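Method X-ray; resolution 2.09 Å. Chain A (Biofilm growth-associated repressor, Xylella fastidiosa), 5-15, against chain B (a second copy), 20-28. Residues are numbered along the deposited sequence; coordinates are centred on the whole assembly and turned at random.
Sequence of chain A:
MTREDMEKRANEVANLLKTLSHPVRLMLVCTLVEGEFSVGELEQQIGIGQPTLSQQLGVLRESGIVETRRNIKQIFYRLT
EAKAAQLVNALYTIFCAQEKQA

Chain A, residues 5-15: DMEKRANEVAN
Chain B 20-28: LSHPVRLML

The contact between these two copies of the repressor is apolar at its centre, and no hydrogen bond crosses it. A:Ala10, buried, points its CB toward chain B, 3.8 Å from B:Pro23 CB and 3.6 Å from B:Met27 CG. Alanine ends at CB, which suits a place where the backbones come close: the CA atoms of A:Ala10 and B:Pro23 lie 4.6 Å apart, and A:Ala10 CB reaches the carbonyl B:Pro23 O at 3.6 Å. One turn on, A:Ala14 repeats the pattern, its CB set sideways yet 3.8 Å from both B:Pro23 CD and B:Leu26 CD1; its CA is 4.4 Å from that of B:Ser21.

Chain A 5-15 is helical throughout and the helix continues beyond A:Asn15, with i to i+4 backbone hydrogen bonds such as A:Ala14 N to A:Ala10 O (2.9 Å). In chain B, B:Leu20 is helical, B:Ser21 (phi/psi -72/44) and B:His22 (-138/122) form a turn, and a new helix starts at B:Pro23 and continues beyond B:Leu28. The two helix axes approach to 8.4 Å, their N-to-C directions 114° apart.

In that second helix, the CA-to-CB bonds of B:Pro23, B:Leu26 and B:Met27 are all directed toward chain A. B:Leu26 (chi1 m, chi2 t) lays CD1 against the backbone, 3.6 Å from A:Ala10 O and 3.4 Å from A:Ala14 N, and 3.9 Å from A:Val13 CG1 (chi1 t); leucine suits this place because its branched apolar end reaches the helix surface beside the two alanines and needs no polar partner. B:Met27, a selenomethionine with chi angles m, t, m, gives up the most surface of any residue here, about 80 Å² of the 431 Å² total. Its long, flexible chain runs past A:Ala10 to A:Met6, whose t, t, p rotamer brings CE to 3.3 Å from B:Met27 SE although its own CB points sideways.

Proline suits the first turn of a helix, where its nitrogen need not donate, and its C-gamma endo ring offers a compact apolar surface. Just before it, B:His22 (chi1 t, chi2 -51°) is the N-cap: ND1 accepts from B:Val24 N at 3.0 Å while its CA-to-CB bond is directed away from chain A.

At the polar edge, A:Asn11 (chi1 m, chi2 -67°) has its CB directed away, but OD1 comes back to 3.4 Å from B:Pro23 CG. Its ND2 donates to A:Glu7 O at 2.9 Å, so the amide is tied to its own helix. B:Ser21 OG (chi1 m) lies 3.6 Å from A:Ala14 O, and its hydrogen bond is made elsewhere in the structure. Clear of the contact, A:Arg9 NH1 and A:Glu12 OE1 form a salt bridge at 2.7 Å along the helix.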

ATOM      1  N   ASP A   5     -15.894  10.889   8.132  1.00 53.63           N
ATOM      2  CA  ASP A   5     -15.578  10.687   6.716  1.00 52.55           C
ATOM      3  C   ASP A   5     -14.109  10.260   6.531  1.00 54.11           C
ATOM      4  O   ASP A   5     -13.762   9.662   5.502  1.00 54.32           O
ATOM      5  CB  ASP A   5     -15.931  11.926   5.869  1.00 54.50           C
ATOM      6  CG  ASP A   5     -17.421  12.188   5.733  1.00 64.45           C
ATOM      7  OD1 ASP A   5     -18.145  11.292   5.230  1.00 63.63           O
ATOM      8  OD2 ASP A   5     -17.862  13.304   6.086  1.00 73.64           O
ATOM      9  N   MET A   6     -13.269  10.545   7.554  1.00 47.05           N
ATOM     10  CA  MET A   6     -11.853  10.200   7.645  1.00 45.11           C
ATOM     11  C   MET A   6     -11.753   8.735   8.098  1.00 45.18           C
ATOM     12  O   MET A   6     -10.891   8.014   7.614  1.00 42.37           O
ATOM     13  CB  MET A   6     -11.131  11.169   8.603  1.00 47.54           C
ATOM     14  CG  MET A   6      -9.674  10.821   8.888  1.00 51.93           C
ATOM     15  SD  MET A   6      -9.033  11.499  10.460  1.00 56.59           S
ATOM     16  CE  MET A   6     -10.248  10.843  11.627  1.00 53.32           C
ATOM     17  N   GLU A   7     -12.671   8.290   8.991  1.00 42.71           N
ATOM     18  CA  GLU A   7     -12.785   6.901   9.468  1.00 42.21           C
ATOM     19  C   GLU A   7     -13.290   6.046   8.303  1.00 45.02           C
ATOM     20  O   GLU A   7     -12.881   4.892   8.163  1.00 45.64           O
ATOM     21  CB  GLU A   7     -13.758   6.799  10.654  1.00 43.25           C
ATOM     22  CG  GLU A   7     -13.961   5.385  11.182  1.00 52.17           C
ATOM     23  CD  GLU A   7     -15.227   5.127  11.982  1.00 62.30           C
ATOM     24  OE1 GLU A   7     -16.094   6.027  12.072  1.00 44.95           O
ATOM     25  OE2 GLU A   7     -15.351   4.005  12.521  1.00 51.74           O
ATOM     26  N   LYS A   8     -14.150   6.624   7.448  1.00 40.65           N
ATOM     27  CA  LYS A   8     -14.662   5.907   6.280  1.00 40.30           C
ATOM     28  C   LYS A   8     -13.497   5.556   5.340  1.00 41.19           C
ATOM     29  O   LYS A   8     -13.251   4.376   5.141  1.00 40.19           O
ATOM     30  CB  LYS A   8     -15.751   6.705   5.550  1.00 42.86           C
ATOM     31  N   ARG A   9     -12.750   6.571   4.826  1.00 37.13           N
ATOM     32  CA  ARG A   9     -11.608   6.365   3.931  1.00 35.83           C
ATOM     33  C   ARG A   9     -10.536   5.459   4.548  1.00 37.97           C
ATOM     34  O   ARG A   9     -10.043   4.568   3.866  1.00 38.24           O
ATOM     35  CB  ARG A   9     -10.980   7.705   3.519  1.00 35.89           C
ATOM     36  CG  ARG A   9     -10.293   7.673   2.146  1.00 36.99           C
ATOM     37  CD  ARG A   9     -11.222   8.279   1.097  1.00 37.58           C
ATOM     38  NE  ARG A   9     -11.019   7.757  -0.259  1.00 48.57           N
ATOM     39  CZ  ARG A   9     -11.388   6.546  -0.682  1.00 63.41           C
ATOM     40  NH1 ARG A   9     -11.922   5.671   0.162  1.00 51.34           N
ATOM     41  NH2 ARG A   9     -11.189   6.189  -1.944  1.00 41.71           N
ATOM     42  N   ALA A  10     -10.197   5.677   5.834  1.00 32.63           N
ATOM     43  CA  ALA A  10      -9.176   4.918   6.546  1.00 31.77           C
ATOM     44  C   ALA A  10      -9.415   3.399   6.492  1.00 32.33           C
ATOM     45  O   ALA A  10      -8.524   2.662   6.081  1.00 28.82           O
ATOM     46  CB  ALA A  10      -9.064   5.396   7.981  1.00 32.24           C
ATOM     47  N   ASN A  11     -10.623   2.949   6.863  1.00 28.76           N
ATOM     48  CA  ASN A  11     -10.993   1.536   6.817  1.00 28.34           C
ATOM     49  C   ASN A  11     -10.948   0.975   5.411  1.00 31.35           C
ATOM     50  O   ASN A  11     -10.426  -0.123   5.204  1.00 30.09           O
ATOM     51  CB  ASN A  11     -12.375   1.348   7.399  1.00 31.51           C
ATOM     52  CG  ASN A  11     -12.331   1.283   8.894  1.00 44.75           C
ATOM     53  OD1 ASN A  11     -11.787   0.342   9.472  1.00 41.77           O
ATOM     54  ND2 ASN A  11     -12.856   2.305   9.542  1.00 36.79           N
ATOM     55  N   GLU A  12     -11.487   1.742   4.450  1.00 29.09           N
ATOM     56  CA  GLU A  12     -11.536   1.375   3.046  1.00 29.91           C
ATOM     57  C   GLU A  12     -10.115   1.153   2.499  1.00 34.09           C
ATOM     58  O   GLU A  12      -9.852   0.132   1.855  1.00 35.60           O
ATOM     59  CB  GLU A  12     -12.285   2.461   2.234  1.00 31.55           C
ATOM     60  CG  GLU A  12     -13.797   2.419   2.429  1.00 45.32           C
ATOM     61  CD  GLU A  12     -14.643   3.491   1.765  1.00 71.04           C
ATOM     62  OE1 GLU A  12     -14.081   4.449   1.182  1.00 60.02           O
ATOM     63  OE2 GLU A  12     -15.887   3.370   1.836  1.00 70.56           O
ATOM     64  N   VAL A  13      -9.202   2.077   2.787  1.00 27.78           N
ATOM     65  CA  VAL A  13      -7.789   2.015   2.321  1.00 26.35           C
ATOM     66  C   VAL A  13      -7.033   0.868   3.035  1.00 27.71           C
ATOM     67  O   VAL A  13      -6.292   0.127   2.391  1.00 25.20           O
ATOM     68  CB  VAL A  13      -7.095   3.403   2.444  1.00 29.14           C
ATOM     69  CG1 VAL A  13      -5.630   3.362   1.995  1.00 29.09           C
ATOM     70  CG2 VAL A  13      -7.850   4.420   1.612  1.00 28.57           C
ATOM     71  N   ALA A  14      -7.292   0.678   4.339  1.00 23.83           N
ATOM     72  CA  ALA A  14      -6.707  -0.418   5.100  1.00 23.21           C
ATOM     73  C   ALA A  14      -7.117  -1.752   4.524  1.00 28.75           C
ATOM     74  O   ALA A  14      -6.280  -2.655   4.433  1.00 30.01           O
ATOM     75  CB  ALA A  14      -7.116  -0.327   6.561  1.00 23.62           C
ATOM     76  N   ASN A  15      -8.400  -1.890   4.123  1.00 26.49           N
ATOM     77  CA  ASN A  15      -8.917  -3.137   3.535  1.00 26.50           C
ATOM     78  C   ASN A  15      -8.235  -3.388   2.180  1.00 26.43           C
ATOM     79  O   ASN A  15      -7.795  -4.506   1.896  1.00 25.91           O
ATOM     80  CB  ASN A  15     -10.456  -3.083   3.407  1.00 30.84           C
ATOM     81  CG  ASN A  15     -11.194  -3.041   4.730  1.00 46.38           C
ATOM     82  OD1 ASN A  15     -10.646  -3.337   5.799  1.00 36.51           O
ATOM     83  ND2 ASN A  15     -12.451  -2.626   4.691  1.00 40.58           N
TER
ATOM     84  N   LEU B  20       0.889  -1.029   7.361  1.00 27.19           N
ATOM     85  CA  LEU B  20       0.004   0.108   7.111  1.00 26.11           C
ATOM     86  C   LEU B  20      -1.483  -0.273   7.064  1.00 28.82           C
ATOM     87  O   LEU B  20      -2.326   0.618   7.035  1.00 28.69           O
ATOM     88  CB  LEU B  20       0.420   0.850   5.830  1.00 25.59           C
ATOM     89  CG  LEU B  20       1.818   1.459   5.807  1.00 29.84           C
ATOM     90  CD1 LEU B  20       2.143   1.955   4.448  1.00 28.11           C
ATOM     91  CD2 LEU B  20       1.960   2.609   6.824  1.00 32.88           C
ATOM     92  N   SER B  21      -1.798  -1.580   7.067  1.00 23.86           N
ATOM     93  CA  SER B  21      -3.159  -2.148   7.030  1.00 24.69           C
ATOM     94  C   SER B  21      -3.978  -1.988   8.348  1.00 31.37           C
ATOM     95  O   SER B  21      -4.651  -2.941   8.770  1.00 30.09           O
ATOM     96  CB  SER B  21      -3.096  -3.628   6.649  1.00 26.19           C
ATOM     97  OG  SER B  21      -2.999  -3.740   5.247  1.00 41.86           O
ATOM     98  N   HIS B  22      -3.938  -0.794   8.975  1.00 29.70           N
ATOM     99  CA  HIS B  22      -4.711  -0.492  10.181  1.00 30.73           C
ATOM    100  C   HIS B  22      -5.250   0.899   9.994  1.00 31.21           C
ATOM    101  O   HIS B  22      -4.462   1.802   9.751  1.00 30.12           O
ATOM    102  CB  HIS B  22      -3.870  -0.611  11.467  1.00 33.98           C
ATOM    103  CG  HIS B  22      -4.652  -0.530  12.752  1.00 39.42           C
ATOM    104  ND1 HIS B  22      -5.543   0.508  13.006  1.00 42.17           N
ATOM    105  CD2 HIS B  22      -4.610  -1.339  13.836  1.00 43.09           C
ATOM    106  CE1 HIS B  22      -6.047   0.270  14.205  1.00 42.01           C
ATOM    107  NE2 HIS B  22      -5.505  -0.819  14.754  1.00 43.01           N
ATOM    108  N   PRO B  23      -6.590   1.104  10.047  1.00 29.79           N
ATOM    109  CA  PRO B  23      -7.149   2.463   9.841  1.00 28.04           C
ATOM    110  C   PRO B  23      -6.541   3.565  10.697  1.00 30.41           C
ATOM    111  O   PRO B  23      -6.316   4.666  10.193  1.00 29.80           O
ATOM    112  CB  PRO B  23      -8.652   2.275  10.113  1.00 29.93           C
ATOM    113  CG  PRO B  23      -8.760   0.989  10.903  1.00 35.13           C
ATOM    114  CD  PRO B  23      -7.671   0.126  10.325  1.00 31.47           C
ATOM    115  N   VAL B  24      -6.231   3.274  11.968  1.00 27.63           N
ATOM    116  CA  VAL B  24      -5.635   4.267  12.878  1.00 27.77           C
ATOM    117  C   VAL B  24      -4.207   4.601  12.419  1.00 29.90           C
ATOM    118  O   VAL B  24      -3.860   5.790  12.348  1.00 29.80           O
ATOM    119  CB  VAL B  24      -5.730   3.869  14.380  1.00 32.01           C
ATOM    120  CG1 VAL B  24      -5.016   4.887  15.277  1.00 30.90           C
ATOM    121  CG2 VAL B  24      -7.194   3.686  14.813  1.00 31.66           C
ATOM    122  N   ARG B  25      -3.425   3.577  12.010  1.00 24.36           N
ATOM    123  CA  ARG B  25      -2.076   3.806  11.458  1.00 23.25           C
ATOM    124  C   ARG B  25      -2.144   4.661  10.208  1.00 22.80           C
ATOM    125  O   ARG B  25      -1.354   5.585  10.057  1.00 22.61           O
ATOM    126  CB  ARG B  25      -1.362   2.496  11.149  1.00 23.09           C
ATOM    127  CG  ARG B  25      -0.955   1.752  12.386  1.00 30.35           C
ATOM    128  CD  ARG B  25      -0.384   0.399  12.028  1.00 30.22           C
ATOM    129  NE  ARG B  25      -0.595  -0.563  13.101  1.00 36.30           N
ATOM    130  CZ  ARG B  25      -0.617  -1.883  12.949  1.00 48.35           C
ATOM    131  NH1 ARG B  25      -0.442  -2.425  11.748  1.00 20.71           N
ATOM    132  NH2 ARG B  25      -0.811  -2.671  13.995  1.00 41.75           N
ATOM    133  N   LEU B  26      -3.128   4.409   9.346  1.00 21.82           N
ATOM    134  CA  LEU B  26      -3.298   5.222   8.152  1.00 22.42           C
ATOM    135  C   LEU B  26      -3.628   6.696   8.439  1.00 24.89           C
ATOM    136  O   LEU B  26      -3.046   7.578   7.811  1.00 21.93           O
ATOM    137  CB  LEU B  26      -4.322   4.602   7.205  1.00 22.09           C
ATOM    138  CG  LEU B  26      -3.775   3.430   6.414  1.00 28.32           C
ATOM    139  CD1 LEU B  26      -4.903   2.678   5.716  1.00 30.02           C
ATOM    140  CD2 LEU B  26      -2.760   3.909   5.377  1.00 29.23           C
HETATM  141  N   MSE B  27      -4.538   6.946   9.385  1.00 22.26           N
HETATM  142  CA  MSE B  27      -4.928   8.319   9.760  1.00 23.67           C
HETATM  143  C   MSE B  27      -3.702   9.044  10.328  1.00 25.87           C
HETATM  144  O   MSE B  27      -3.399  10.150   9.903  1.00 27.45           O
HETATM  145  CB  MSE B  27      -6.080   8.294  10.771  1.00 26.78           C
HETATM  146  CG  MSE B  27      -7.387   7.767  10.190  1.00 36.51           C
HETATM  147 SE   MSE B  27      -8.880   7.829  11.464  1.00 49.48          SE
HETATM  148  CE  MSE B  27      -8.539   6.373  12.580  1.00 44.81           C
ATOM    149  N   LEU B  28      -2.904   8.338  11.139  1.00 20.56           N
ATOM    150  CA  LEU B  28      -1.677   8.858  11.714  1.00 18.18           C
ATOM    151  C   LEU B  28      -0.655   9.240  10.653  1.00 20.95           C
ATOM    152  O   LEU B  28      -0.186  10.353  10.664  1.00 19.78           O
ATOM    153  CB  LEU B  28      -1.100   7.840  12.725  1.00 17.91           C
ATOM    154  CG  LEU B  28      -1.852   7.747  14.055  1.00 22.85           C
ATOM    155  CD1 LEU B  28      -1.397   6.542  14.854  1.00 20.65           C
ATOM    156  CD2 LEU B  28      -1.685   9.035  14.885  1.00 26.71           C
TER